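Local coordinates for protein ppBat (Bacteroides thetaiotaomicron VPI-5482, PDB 3CNE) that binds flavin derivatives such as lumichrome, riboflavin, FMN and FAD and may serve as a flavin store, apparently without proteolytic activity, at residues A[93-98]-A[116-122]. Residues are numbered along the deposited sequence; the frame is centred on the assembly and turned at random.
Sequences LMEVIK and MFDFTGI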
loop_
_atom_site.group_PDB
_atom_site.type_symbol
_atom_site.label_atom_id
_atom_site.label_comp_id
_atom_site.label_asym_id
_atom_site.label_seq_id
_atom_site.Cartn_x
_atom_site.Cartn_y
_atom_site.Cartn_z
ATOM N N LEU A 93 -10.662 -19.766 -6.167
ATOM C CA LEU A 93 -10.950 -18.368 -6.522
ATOM C C LEU A 93 -12.228 -18.194 -7.373
ATOM O O LEU A 93 -13.070 -17.360 -7.070
ATOM C CB LEU A 93 -9.763 -17.742 -7.268
ATOM C CG LEU A 93 -9.908 -16.242 -7.556
ATOM C CD1 LEU A 93 -10.130 -15.449 -6.275
ATOM C CD2 LEU A 93 -8.676 -15.706 -8.273
HETATM N N MSE A 94 -12.312 -18.965 -8.454
HETATM C CA MSE A 94 -13.449 -18.949 -9.367
HETATM C C MSE A 94 -14.728 -19.322 -8.643
HETATM O O MSE A 94 -15.759 -18.663 -8.811
HETATM C CB MSE A 94 -13.221 -19.907 -10.536
HETATM C CG MSE A 94 -12.085 -19.492 -11.456
HETATM SE SE MSE A 94 -12.500 -17.861 -12.476
HETATM C CE MSE A 94 -11.861 -16.457 -11.257
ATOM N N GLU A 95 -14.648 -20.380 -7.844
ATOM C CA GLU A 95 -15.764 -20.846 -7.046
ATOM C C GLU A 95 -16.269 -19.743 -6.108
ATOM O O GLU A 95 -17.466 -19.428 -6.067
ATOM C CB GLU A 95 -15.345 -22.062 -6.211
ATOM C CG GLU A 95 -16.548 -22.818 -5.669
ATOM C CD GLU A 95 -16.202 -23.901 -4.658
ATOM O OE1 GLU A 95 -15.295 -24.735 -4.945
ATOM O OE2 GLU A 95 -16.879 -23.919 -3.583
ATOM N N VAL A 96 -15.342 -19.164 -5.366
ATOM C CA VAL A 96 -15.672 -18.145 -4.369
ATOM C C VAL A 96 -16.241 -16.887 -5.003
ATOM O O VAL A 96 -17.165 -16.287 -4.470
ATOM C CB VAL A 96 -14.453 -17.819 -3.472
ATOM C CG1 VAL A 96 -14.659 -16.501 -2.746
ATOM C CG2 VAL A 96 -14.196 -18.981 -2.463
ATOM N N ILE A 97 -15.703 -16.491 -6.148
ATOM C CA ILE A 97 -16.191 -15.270 -6.815
ATOM C C ILE A 97 -17.601 -15.505 -7.362
ATOM O O ILE A 97 -18.482 -14.635 -7.251
ATOM C CB ILE A 97 -15.268 -14.825 -7.926
ATOM C CG1 ILE A 97 -13.977 -14.222 -7.336
ATOM C CG2 ILE A 97 -15.952 -13.838 -8.850
ATOM C CD1 ILE A 97 -12.915 -14.037 -8.402
ATOM N N LYS A 98 -17.799 -16.678 -7.960
ATOM C CA LYS A 98 -19.131 -17.053 -8.471
ATOM C C LYS A 98 -20.155 -17.033 -7.349
ATOM O O LYS A 98 -21.217 -16.449 -7.502
ATOM C CB LYS A 98 -19.105 -18.414 -9.169
ATOM C CG LYS A 98 -20.336 -18.669 -10.072
ATOM C CD LYS A 98 -20.315 -20.105 -10.621
ATOM C CE LYS A 98 -21.614 -20.459 -11.404
ATOM N NZ LYS A 98 -21.400 -20.500 -12.879
HETATM N N MSE A 116 -11.384 -11.166 -13.614
HETATM C CA MSE A 116 -11.600 -12.321 -12.737
HETATM C C MSE A 116 -13.109 -12.521 -12.502
HETATM O O MSE A 116 -13.616 -13.644 -12.536
HETATM C CB MSE A 116 -10.834 -12.147 -11.423
HETATM C CG MSE A 116 -9.314 -12.076 -11.622
HETATM SE SE MSE A 116 -8.619 -13.804 -12.280
HETATM C CE MSE A 116 -8.771 -14.764 -10.647
ATOM N N PHE A 117 -13.811 -11.416 -12.250
ATOM C CA PHE A 117 -15.259 -11.433 -12.119
ATOM C C PHE A 117 -15.912 -11.949 -13.406
ATOM O O PHE A 117 -16.750 -12.850 -13.346
ATOM C CB PHE A 117 -15.806 -10.030 -11.745
ATOM C CG PHE A 117 -15.364 -9.519 -10.382
ATOM C CD1 PHE A 117 -14.902 -10.384 -9.394
ATOM C CD2 PHE A 117 -15.459 -8.154 -10.082
ATOM C CE1 PHE A 117 -14.520 -9.887 -8.108
ATOM C CE2 PHE A 117 -15.086 -7.654 -8.816
ATOM C CZ PHE A 117 -14.607 -8.528 -7.834
ATOM N N ASP A 118 -15.504 -11.399 -14.556
ATOM C CA ASP A 118 -16.080 -11.752 -15.846
ATOM C C ASP A 118 -16.008 -13.244 -16.119
ATOM O O ASP A 118 -16.986 -13.833 -16.589
ATOM C CB ASP A 118 -15.415 -10.980 -17.000
ATOM C CG ASP A 118 -15.917 -11.443 -18.404
ATOM O OD1 ASP A 118 -16.342 -12.603 -18.567
ATOM O OD2 ASP A 118 -15.881 -10.676 -19.376
ATOM N N PHE A 119 -14.857 -13.844 -15.806
ATOM C CA PHE A 119 -14.615 -15.269 -16.037
ATOM C C PHE A 119 -15.714 -16.131 -15.442
ATOM O O PHE A 119 -16.023 -17.208 -15.961
ATOM C CB PHE A 119 -13.258 -15.701 -15.441
ATOM C CG PHE A 119 -12.048 -15.233 -16.218
ATOM C CD1 PHE A 119 -12.168 -14.696 -17.486
ATOM C CD2 PHE A 119 -10.770 -15.405 -15.684
ATOM C CE1 PHE A 119 -11.043 -14.295 -18.202
ATOM C CE2 PHE A 119 -9.644 -15.013 -16.376
ATOM C CZ PHE A 119 -9.772 -14.461 -17.643
ATOM N N THR A 120 -16.289 -15.669 -14.335
ATOM C CA THR A 120 -17.334 -16.423 -13.655
ATOM C C THR A 120 -18.714 -16.105 -14.242
ATOM O O THR A 120 -19.689 -16.749 -13.890
ATOM C CB THR A 120 -17.359 -16.154 -12.122
ATOM O OG1 THR A 120 -17.885 -14.853 -11.888
ATOM C CG2 THR A 120 -15.940 -16.253 -11.515
ATOM N N GLY A 121 -18.789 -15.123 -15.134
ATOM C CA GLY A 121 -20.068 -14.725 -15.722
ATOM C C GLY A 121 -20.928 -13.756 -14.911
ATOM O O GLY A 121 -21.887 -13.189 -15.440
ATOM N N ILE A 122 -20.585 -13.539 -13.638
ATOM C CA ILE A 122 -21.446 -12.739 -12.764
ATOM C C ILE A 122 -21.614 -11.299 -13.249
ATOM O O ILE A 122 -22.510 -10.580 -12.793
ATOM C CB ILE A 122 -20.972 -12.745 -11.283
ATOM C CG1 ILE A 122 -19.554 -12.144 -11.164
ATOM C CG2 ILE A 122 -21.087 -14.158 -10.700
ATOM C CD1 ILE A 122 -19.124 -11.856 -9.743
#
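Ile97 meets Thr120 methyl to methyl, CG2 to CG2 at 3.6 Å, where helix 88-102 packs against the C-terminal end of helix 113-119. The same Ile97 CG2 lies 3.7 Å from Phe117 CD1, an oblique approach to the ring, and also touches Ile122 CD1. The Ile97 and Met116 side chains cross at about a right angle, with Ile97 CD1 4.1 Å from Met116 CB. Thr120 CG2 further reaches the facing backbone, 3.6 Å from Met94 O. For Thr120, chi1 73° sets OG1 between the backbone N and the carbonyl carbon, where it donates to Phe117 O at 2.7 Å, in the carbonyl plane (C=O...OG1 148°), while CG2 faces the other helix. Phe117 O also accepts from Thr120 N. In Met94, present as selenomethionine, the bend at chi2 (-69°) brings SE 3.7 Å from Phe119 CB and to that ring's edge, near its plane; chi3 then turns CE to 3.6 Å from Met116 O. Ile97 and Phe117 rest on Met107 of strand 106-110, Leu93 and Met116 on Phe72 of strand 69-73, so both helices cover one face of the DJ-1/PfpI central sheet. With no hydrogen bond joining the segments, apolar fit holds them together, while the Thr120 hydroxyl spends its bond on its own chain.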